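Local coordinates for MSHA biogenesis protein MshE (Vibrio cholerae, PDB 5HTL) that binds cyclic di-GMP with high affinity through its MshEN domain and probably links this second messenger to biogenesis of the MSHA pilus, at residues 41-45 against 46-50; 120-124 against 125-129; 136-139 against 140-143. All blocks are in the same frame, centred on the assembly; numbering follows the deposited sequence.

Contact 1: 41-45 against 46-50; sequences DTLIS and LGFLS. With C2E (9,9'-[(2R,3R,3aS,5S,7aR,9R,10R,10aS,12S,14aR)-3,5,10,12-tetrahydroxy-5,12-dioxidooctahydro-2H,7H-difuro[3,2-d:3',2'-j][1,3,7,9,2,8]tetraoxadiphosphacyclododecine-2,9-diyl]bis(2-amino-1,9-dihydro-6H-purin-6-one)), chain C.
Leu43 and Phe48 meet where helix 39-45 ends in a Schellman motif: Phe48 N bonds back to Leu43 O at 3.0 Å, and Gly47, at positive phi (87°), turns the chain out of the last turn and into the loop before helix 51-62. Gly47 N also donates to Ile44 O, coming from above the carbonyl plane and not along a lone pair. Thr42 O takes two donors, Leu46 N at 3.0 Å and the hydroxyl Ser45 OG at 2.7 Å; chi1 of 82° holds Ser45 OG between its own backbone N and carbonyl carbon, facing the preceding turn, where it gives its hydrogen to Thr42 O. The apolar groups close the turn. Leu43 CD2 touches the Phe48 ring at its edge, in the ring plane, 4.0 Å from CD2 of Phe48, and the two side chains cross at about a right angle. Leu46 CB lies over one face of the same ring. Leu49 turns back on the helix: its CB packs on Leu43 CB at 3.9 Å and also meets Ile44 CG1, while its carbonyl oxygen receives a CA-H...O contact from Ile44. One water donates to both Ile44 O and Leu49 O, tying helix end to loop. Helix 22-32 backs Leu43 and Phe48, and Leu54 of helix 51-62 packs on Ile44 and Leu49. On the ligand side, Asp41 N makes a weak hydrogen bond to O61 of cyclic di-GMP, 2.7 Å long. The carbonyls of Thr42, Leu43 and Ile44 thus find donors in the turn itself, with help from a hydroxyl and a water, while Asp41 meets the guanine oxygen weakly through its main-chain N-H.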
loop_
_atom_site.group_PDB
_atom_site.type_symbol
_atom_site.label_atom_id
_atom_site.label_comp_id
_atom_site.label_asym_id
_atom_site.label_seq_id
_atom_site.Cartn_x
_atom_site.Cartn_y
_atom_site.Cartn_z
ATOM N N ASP A 41 -1.756 3.133 -20.641
ATOM C CA ASP A 41 -0.919 3.559 -21.760
ATOM C C ASP A 41 -1.720 3.627 -23.066
ATOM O O ASP A 41 -1.461 4.471 -23.921
ATOM C CB ASP A 41 0.311 2.648 -21.875
ATOM C CG ASP A 41 1.355 2.918 -20.784
ATOM O OD1 ASP A 41 1.436 4.058 -20.268
ATOM O OD2 ASP A 41 2.109 1.980 -20.450
ATOM N N THR A 42 -2.716 2.759 -23.216
ATOM C CA THR A 42 -3.594 2.829 -24.384
ATOM C C THR A 42 -4.448 4.099 -24.371
ATOM O O THR A 42 -4.573 4.792 -25.383
ATOM C CB THR A 42 -4.481 1.583 -24.504
ATOM O OG1 THR A 42 -3.636 0.419 -24.562
ATOM C CG2 THR A 42 -5.306 1.637 -25.771
ATOM N N LEU A 43 -5.036 4.398 -23.222
ATOM C CA LEU A 43 -5.767 5.644 -23.039
ATOM C C LEU A 43 -4.903 6.879 -23.295
ATOM O O LEU A 43 -5.359 7.844 -23.908
ATOM C CB LEU A 43 -6.360 5.677 -21.634
ATOM C CG LEU A 43 -7.513 4.700 -21.413
ATOM C CD1 LEU A 43 -7.741 4.521 -19.930
ATOM C CD2 LEU A 43 -8.773 5.195 -22.113
ATOM N N ILE A 44 -3.647 6.848 -22.852
ATOM C CA ILE A 44 -2.720 7.956 -23.108
ATOM C C ILE A 44 -2.406 8.089 -24.598
ATOM O O ILE A 44 -2.390 9.193 -25.151
ATOM C CB ILE A 44 -1.406 7.771 -22.330
ATOM C CG1 ILE A 44 -1.653 7.954 -20.839
ATOM C CG2 ILE A 44 -0.353 8.785 -22.800
ATOM C CD1 ILE A 44 -0.453 7.587 -19.986
ATOM N N SER A 45 -2.171 6.959 -25.254
ATOM C CA SER A 45 -1.898 6.960 -26.686
ATOM C C SER A 45 -3.047 7.568 -27.489
ATOM O O SER A 45 -2.819 8.244 -28.496
ATOM C CB SER A 45 -1.594 5.540 -27.164
ATOM O OG SER A 45 -2.776 4.801 -27.409
ATOM N N LEU A 46 -4.276 7.337 -27.028
ATOM C CA LEU A 46 -5.470 7.848 -27.693
ATOM C C LEU A 46 -5.758 9.297 -27.310
ATOM O O LEU A 46 -6.642 9.927 -27.894
ATOM C CB LEU A 46 -6.674 6.956 -27.364
ATOM C CG LEU A 46 -6.673 5.580 -28.042
ATOM C CD1 LEU A 46 -7.620 4.613 -27.358
ATOM C CD2 LEU A 46 -7.042 5.725 -29.507
ATOM N N GLY A 47 -5.026 9.823 -26.332
ATOM C CA GLY A 47 -5.146 11.224 -25.954
ATOM C C GLY A 47 -6.233 11.505 -24.932
ATOM O O GLY A 47 -6.580 12.663 -24.683
ATOM N N PHE A 48 -6.747 10.452 -24.309
ATOM C CA PHE A 48 -7.850 10.585 -23.358
ATOM C C PHE A 48 -7.368 10.796 -21.926
ATOM O O PHE A 48 -8.139 11.174 -21.034
ATOM C CB PHE A 48 -8.707 9.329 -23.398
ATOM C CG PHE A 48 -9.298 9.023 -24.749
ATOM C CD1 PHE A 48 -9.597 10.035 -25.661
ATOM C CD2 PHE A 48 -9.569 7.709 -25.101
ATOM C CE1 PHE A 48 -10.149 9.727 -26.898
ATOM C CE2 PHE A 48 -10.125 7.395 -26.333
ATOM C CZ PHE A 48 -10.416 8.399 -27.231
ATOM N N LEU A 49 -6.084 10.529 -21.709
ATOM C CA LEU A 49 -5.491 10.509 -20.383
ATOM C C LEU A 49 -4.053 11.007 -20.527
ATOM O O LEU A 49 -3.440 10.829 -21.576
ATOM C CB LEU A 49 -5.490 9.066 -19.861
ATOM C CG LEU A 49 -5.082 8.786 -18.416
ATOM C CD1 LEU A 49 -6.123 9.283 -17.434
ATOM C CD2 LEU A 49 -4.822 7.306 -18.195
ATOM N N SER A 50 -3.537 11.655 -19.483
ATOM C CA SER A 50 -2.133 12.072 -19.451
ATOM C C SER A 50 -1.293 11.168 -18.541
ATOM O O SER A 50 -1.829 10.397 -17.735
ATOM C CB SER A 50 -2.013 13.502 -18.947
ATOM O OG SER A 50 -2.283 13.559 -17.561
HETATM P P1 C2E C . -6.857 -3.739 -13.330
HETATM O O2P C2E C . -7.217 -2.274 -13.308
HETATM O O1P C2E C . -7.510 -4.515 -12.206
HETATM O "O5'" C2E C . -7.282 -4.321 -14.737
HETATM C "C5'" C2E C . -6.993 -5.605 -15.215
HETATM C "C4'" C2E C . -7.272 -5.800 -16.634
HETATM O "O4'" C2E C . -8.631 -5.637 -16.901
HETATM C "C3'" C2E C . -6.564 -4.786 -17.489
HETATM O "O3'" C2E C . -5.335 -5.305 -17.937
HETATM C "C2'" C2E C . -7.477 -4.488 -18.502
HETATM O "O2'" C2E C . -7.227 -5.312 -19.661
HETATM C "C1'" C2E C . -8.833 -4.744 -17.957
HETATM N N9 C2E C . -9.411 -3.553 -17.414
HETATM C C8 C2E C . -9.035 -2.524 -16.660
HETATM N N7 C2E C . -10.123 -1.763 -16.492
HETATM C C5 C2E C . -11.179 -2.334 -17.146
HETATM C C6 C2E C . -12.518 -1.945 -17.270
HETATM O O6 C2E C . -12.962 -0.812 -16.691
HETATM N N1 C2E C . -13.353 -2.708 -17.985
HETATM C C2 C2E C . -12.910 -3.831 -18.555
HETATM N N2 C2E C . -13.852 -4.602 -19.306
HETATM N N3 C2E C . -11.629 -4.253 -18.461
HETATM C C4 C2E C . -10.731 -3.524 -17.762
HETATM P P11 C2E C . -4.049 -4.375 -18.072
HETATM O O21 C2E C . -2.928 -5.134 -18.761
HETATM O O11 C2E C . -4.430 -3.206 -18.934
HETATM O O5A C2E C . -3.627 -3.773 -16.695
HETATM C C5A C2E C . -3.199 -4.593 -15.620
HETATM C C4A C2E C . -3.168 -3.966 -14.323
HETATM O O4A C2E C . -2.115 -2.942 -14.285
HETATM C C3A C2E C . -4.410 -3.230 -14.004
HETATM O O3A C2E C . -5.297 -3.946 -13.169
HETATM C C2A C2E C . -3.979 -1.976 -13.355
HETATM O O2A C2E C . -3.858 -2.070 -11.992
HETATM C C1A C2E C . -2.632 -1.686 -13.914
HETATM N N91 C2E C . -2.540 -0.848 -15.102
HETATM C C81 C2E C . -3.440 -0.672 -16.089
HETATM N N71 C2E C . -2.934 0.158 -17.018
HETATM C C51 C2E C . -1.687 0.513 -16.628
HETATM C C61 C2E C . -0.670 1.321 -17.150
HETATM O O61 C2E C . -0.811 1.992 -18.352
HETATM N N11 C2E C . 0.471 1.454 -16.476
HETATM C C21 C2E C . 0.661 0.827 -15.320
HETATM N N21 C2E C . 1.901 1.038 -14.686
HETATM N N31 C2E C . -0.271 0.034 -14.777
HETATM C C41 C2E C . -1.446 -0.131 -15.422
HETATM O O HOH W 1 -2.483 11.905 -23.804
#

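Contact 2: 120-124 against 125-129; sequences NQLPD and YGFEF
Leu122 and Tyr125 are the two ends of a type II beta turn, and the polar part of the contact is its closing bond: Tyr125 N donates to Leu122 O at 3.3 Å, a weak bond. Pro123 and Asp124 fill its two central positions, and the positive phi of Asp124 (57°) is the mark of type II. The Tyr125 side chain starts alongside this turn, its CB 3.7 Å from Leu122 O.

Apolar contact comes from Leu122 and Phe127. The edge of the Phe127 ring, near its plane, meets Leu122 CB, with CE2 of Phe127 3.9 Å from that carbon; Leu122 CD1 approaches the same ring carbon at 4.2 Å. A chi1 of -43° sets Phe127 CG beside its own backbone N, and from there the ring reaches back to the turn. Within the strand, Phe127 CB sits over one face of the Phe129 ring. Leu102 of strand 101-106 packs against both Leu122 and Tyr125, and Leu119 of helix 112-121 touches Phe127. Farther along the strand, and away from the turn, Glu128 OE2 forms a salt bridge with Arg103 of strand 101-106.

The turn joins helix 112-121 to strand 126-131 and so completes the beta-alpha-beta unit that runs from strand 101-106 to its parallel neighbour in the MshEN domain.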
loop_
_atom_site.group_PDB
_atom_site.type_symbol
_atom_site.label_atom_id
_atom_site.label_comp_id
_atom_site.label_asym_id
_atom_site.label_seq_id
_atom_site.Cartn_x
_atom_site.Cartn_y
_atom_site.Cartn_z
ATOM N N ASN A 120 12.487 -11.569 -4.152
ATOM C CA ASN A 120 13.544 -12.566 -4.079
ATOM C C ASN A 120 14.918 -11.923 -3.923
ATOM O O ASN A 120 15.852 -12.552 -3.422
ATOM C CB ASN A 120 13.489 -13.492 -5.294
ATOM C CG ASN A 120 12.216 -14.311 -5.342
ATOM O OD1 ASN A 120 11.487 -14.410 -4.349
ATOM N ND2 ASN A 120 11.934 -14.895 -6.497
ATOM N N GLN A 121 15.030 -10.662 -4.331
ATOM C CA GLN A 121 16.290 -9.925 -4.298
ATOM C C GLN A 121 16.555 -9.268 -2.941
ATOM O O GLN A 121 17.706 -9.071 -2.555
ATOM C CB GLN A 121 16.301 -8.863 -5.400
ATOM C CG GLN A 121 17.594 -8.064 -5.511
ATOM C CD GLN A 121 18.799 -8.911 -5.894
ATOM O OE1 GLN A 121 18.695 -9.833 -6.703
ATOM N NE2 GLN A 121 19.949 -8.601 -5.306
ATOM N N LEU A 122 15.491 -8.937 -2.217
ATOM C CA LEU A 122 15.624 -8.321 -0.896
ATOM C C LEU A 122 14.911 -9.173 0.143
ATOM O O LEU A 122 14.014 -8.688 0.830
ATOM C CB LEU A 122 15.015 -6.914 -0.905
ATOM C CG LEU A 122 15.727 -5.862 -1.751
ATOM C CD1 LEU A 122 14.794 -4.680 -2.037
ATOM C CD2 LEU A 122 16.994 -5.386 -1.074
ATOM N N PRO A 123 15.301 -10.456 0.270
ATOM C CA PRO A 123 14.559 -11.326 1.186
ATOM C C PRO A 123 14.751 -10.900 2.649
ATOM O O PRO A 123 15.713 -10.203 2.975
ATOM C CB PRO A 123 15.188 -12.707 0.931
ATOM C CG PRO A 123 16.559 -12.411 0.502
ATOM C CD PRO A 123 16.465 -11.148 -0.310
ATOM N N ASP A 124 13.829 -11.304 3.514
ATOM C CA ASP A 124 13.828 -10.869 4.921
ATOM C C ASP A 124 13.791 -9.351 5.145
ATOM O O ASP A 124 14.120 -8.871 6.230
ATOM C CB ASP A 124 15.003 -11.449 5.703
ATOM C CG ASP A 124 15.462 -12.775 5.165
ATOM O OD1 ASP A 124 14.615 -13.579 4.719
ATOM O OD2 ASP A 124 16.690 -13.004 5.182
ATOM N N TYR A 125 13.430 -8.602 4.115
ATOM C CA TYR A 125 12.910 -7.263 4.317
ATOM C C TYR A 125 11.495 -7.298 3.784
ATOM O O TYR A 125 11.240 -7.944 2.766
ATOM C CB TYR A 125 13.715 -6.226 3.539
ATOM C CG TYR A 125 15.019 -5.809 4.175
ATOM C CD1 TYR A 125 15.036 -5.006 5.311
ATOM C CD2 TYR A 125 16.236 -6.182 3.618
ATOM C CE1 TYR A 125 16.235 -4.607 5.888
ATOM C CE2 TYR A 125 17.439 -5.788 4.188
ATOM C CZ TYR A 125 17.432 -5.002 5.321
ATOM O OH TYR A 125 18.630 -4.613 5.882
ATOM N N GLY A 126 10.578 -6.634 4.484
ATOM C CA GLY A 126 9.238 -6.398 3.978
ATOM C C GLY A 126 9.219 -5.009 3.364
ATOM O O GLY A 126 10.155 -4.235 3.583
ATOM N N PHE A 127 8.185 -4.703 2.584
ATOM C CA PHE A 127 8.176 -3.472 1.791
ATOM C C PHE A 127 6.961 -2.578 2.025
ATOM O O PHE A 127 5.843 -3.052 2.214
ATOM C CB PHE A 127 8.231 -3.776 0.287
ATOM C CG PHE A 127 9.202 -4.854 -0.095
ATOM C CD1 PHE A 127 8.830 -5.830 -1.012
ATOM C CD2 PHE A 127 10.481 -4.886 0.427
ATOM C CE1 PHE A 127 9.714 -6.828 -1.383
ATOM C CE2 PHE A 127 11.369 -5.886 0.068
ATOM C CZ PHE A 127 10.984 -6.855 -0.841
ATOM N N GLU A 128 7.198 -1.272 1.986
ATOM C CA GLU A 128 6.132 -0.307 1.796
ATOM C C GLU A 128 6.385 0.327 0.436
ATOM O O GLU A 128 7.491 0.795 0.187
ATOM C CB GLU A 128 6.177 0.775 2.876
ATOM C CG GLU A 128 6.025 0.281 4.304
ATOM C CD GLU A 128 6.117 1.417 5.308
ATOM O OE1 GLU A 128 6.513 1.163 6.464
ATOM O OE2 GLU A 128 5.804 2.567 4.932
ATOM N N PHE A 129 5.370 0.352 -0.427
ATOM C CA PHE A 129 5.536 0.877 -1.787
ATOM C C PHE A 129 4.984 2.280 -1.953
ATOM O O PHE A 129 3.941 2.628 -1.396
ATOM C CB PHE A 129 4.871 -0.031 -2.830
ATOM C CG PHE A 129 5.486 -1.396 -2.936
ATOM C CD1 PHE A 129 6.773 -1.558 -3.420
ATOM C CD2 PHE A 129 4.765 -2.521 -2.565
ATOM C CE1 PHE A 129 7.337 -2.829 -3.527
ATOM C CE2 PHE A 129 5.320 -3.784 -2.666
ATOM C CZ PHE A 129 6.606 -3.935 -3.146
#

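Contact 3: 136-139 against 140-143; sequences QLVD and GFDR
With chi1 at -61°, Phe141 puts its CG beside its backbone N and lays one face of the ring over Leu137 O, which stands 3.3 Å above the ring plane and toward its rim. Arg143 starts with CG opposite its backbone N and then bends at chi3 (83°), a fold that brings the guanidinium back beside the helix, one face over Gly140 CA. Its NH1 gives a hydrogen bond of 2.9 Å to a water lying in the guanidinium plane, and this water donates in turn to Gln136 O. That carbonyl also accepts from Gly140 N at 2.9 Å. The run is about two turns of helix 134-144 in the MshEN domain, with i to i+4 bonds: Phe141 N reaches Leu137 O in the carbonyl plane, and Asp142 N follows to Val138 O, while Arg143 N to Asp139 O is weak. Leu137 CD1 meets Phe141 CZ at 4.3 Å, and both side chains pack on Leu93 of strand 92-98. Val138 and Asp142 run side by side, pointing the same way. The carboxylates of Asp139 and Asp142 come within 4.5 Å, OD2 to OD2, a proximity probably eased by the salt bridge from Asp142 to Arg88 of helix 84-90.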
loop_
_atom_site.group_PDB
_atom_site.type_symbol
_atom_site.label_atom_id
_atom_site.label_comp_id
_atom_site.label_asym_id
_atom_site.label_seq_id
_atom_site.Cartn_x
_atom_site.Cartn_y
_atom_site.Cartn_z
ATOM N N GLN A 136 11.968 10.649 -12.634
ATOM C CA GLN A 136 12.527 10.916 -11.313
ATOM C C GLN A 136 13.293 9.743 -10.724
ATOM O O GLN A 136 14.302 9.944 -10.043
ATOM C CB GLN A 136 11.437 11.356 -10.351
ATOM C CG GLN A 136 10.884 12.725 -10.676
ATOM C CD GLN A 136 10.014 13.241 -9.567
ATOM O OE1 GLN A 136 9.586 12.471 -8.707
ATOM N NE2 GLN A 136 9.744 14.542 -9.570
ATOM N N LEU A 137 12.812 8.527 -10.978
ATOM C CA LEU A 137 13.504 7.310 -10.557
ATOM C C LEU A 137 14.888 7.238 -11.192
ATOM O O LEU A 137 15.885 6.968 -10.515
ATOM C CB LEU A 137 12.712 6.063 -10.963
ATOM C CG LEU A 137 12.008 5.168 -9.938
ATOM C CD1 LEU A 137 12.641 5.226 -8.544
ATOM C CD2 LEU A 137 10.516 5.462 -9.888
ATOM N N VAL A 138 14.948 7.467 -12.500
ATOM C CA VAL A 138 16.209 7.387 -13.220
ATOM C C VAL A 138 17.182 8.469 -12.748
ATOM O O VAL A 138 18.367 8.193 -12.534
ATOM C CB VAL A 138 15.978 7.424 -14.729
ATOM C CG1 VAL A 138 17.312 7.519 -15.478
ATOM C CG2 VAL A 138 15.205 6.180 -15.154
ATOM N N ASP A 139 16.680 9.688 -12.535
ATOM C CA ASP A 139 17.514 10.735 -11.949
ATOM C C ASP A 139 18.022 10.291 -10.578
ATOM O O ASP A 139 19.164 10.552 -10.218
ATOM C CB ASP A 139 16.746 12.048 -11.809
ATOM C CG ASP A 139 16.514 12.742 -13.132
ATOM O OD1 ASP A 139 15.608 13.605 -13.187
ATOM O OD2 ASP A 139 17.233 12.441 -14.109
ATOM N N GLY A 140 17.167 9.614 -9.815
ATOM C CA GLY A 140 17.551 9.089 -8.518
ATOM C C GLY A 140 18.684 8.085 -8.620
ATOM O O GLY A 140 19.654 8.169 -7.866
ATOM N N PHE A 141 18.590 7.141 -9.558
ATOM C CA PHE A 141 19.671 6.175 -9.783
ATOM C C PHE A 141 21.002 6.872 -10.050
ATOM O O PHE A 141 22.042 6.443 -9.553
ATOM C CB PHE A 141 19.340 5.244 -10.958
ATOM C CG PHE A 141 18.090 4.424 -10.759
ATOM C CD1 PHE A 141 17.287 4.106 -11.848
ATOM C CD2 PHE A 141 17.723 3.969 -9.499
ATOM C CE1 PHE A 141 16.123 3.349 -11.686
ATOM C CE2 PHE A 141 16.554 3.214 -9.328
ATOM C CZ PHE A 141 15.763 2.905 -10.425
ATOM N N ASP A 142 20.956 7.940 -10.837
ATOM C CA ASP A 142 22.162 8.675 -11.214
ATOM C C ASP A 142 22.748 9.421 -10.021
ATOM O O ASP A 142 23.964 9.635 -9.929
ATOM C CB ASP A 142 21.840 9.654 -12.346
ATOM C CG ASP A 142 21.415 8.953 -13.621
ATOM O OD1 ASP A 142 21.792 7.775 -13.803
ATOM O OD2 ASP A 142 20.711 9.577 -14.445
ATOM N N ARG A 143 21.864 9.787 -9.103
ATOM C CA ARG A 143 22.163 10.631 -7.956
ATOM C C ARG A 143 22.681 9.831 -6.763
ATOM O O ARG A 143 23.607 10.264 -6.062
ATOM C CB ARG A 143 20.876 11.374 -7.568
ATOM C CG ARG A 143 20.954 12.298 -6.377
ATOM C CD ARG A 143 19.820 13.318 -6.432
ATOM N NE ARG A 143 18.554 12.819 -5.887
ATOM C CZ ARG A 143 17.415 12.725 -6.571
ATOM N NH1 ARG A 143 17.363 13.088 -7.843
ATOM N NH2 ARG A 143 16.322 12.263 -5.981
HETATM O O HOH W 2 14.643 12.428 -8.729
#

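Overall arrangement
The three contacts follow one another along the chain without touching. Contact 1 and contact 2 lie on opposite sides of the chain's centre, their centres about 33 Å apart; contact 3 is about 25 Å from contact 1 and about 20 Å from contact 2, centre to centre. The strand of contact 2, 126-131, is followed in the chain by helix 134-144, which carries contact 3. Contact 1 alone holds a residue of the cyclic di-GMP pocket, Asp41, whereas the side chains of Phe127 and Leu137 stay about 12 Å and about 11 Å from a bound ligand. Contact 2 also faces the second subunit, where Glu128 forms a long, weak ion pair with Arg38 of that neighbouring chain.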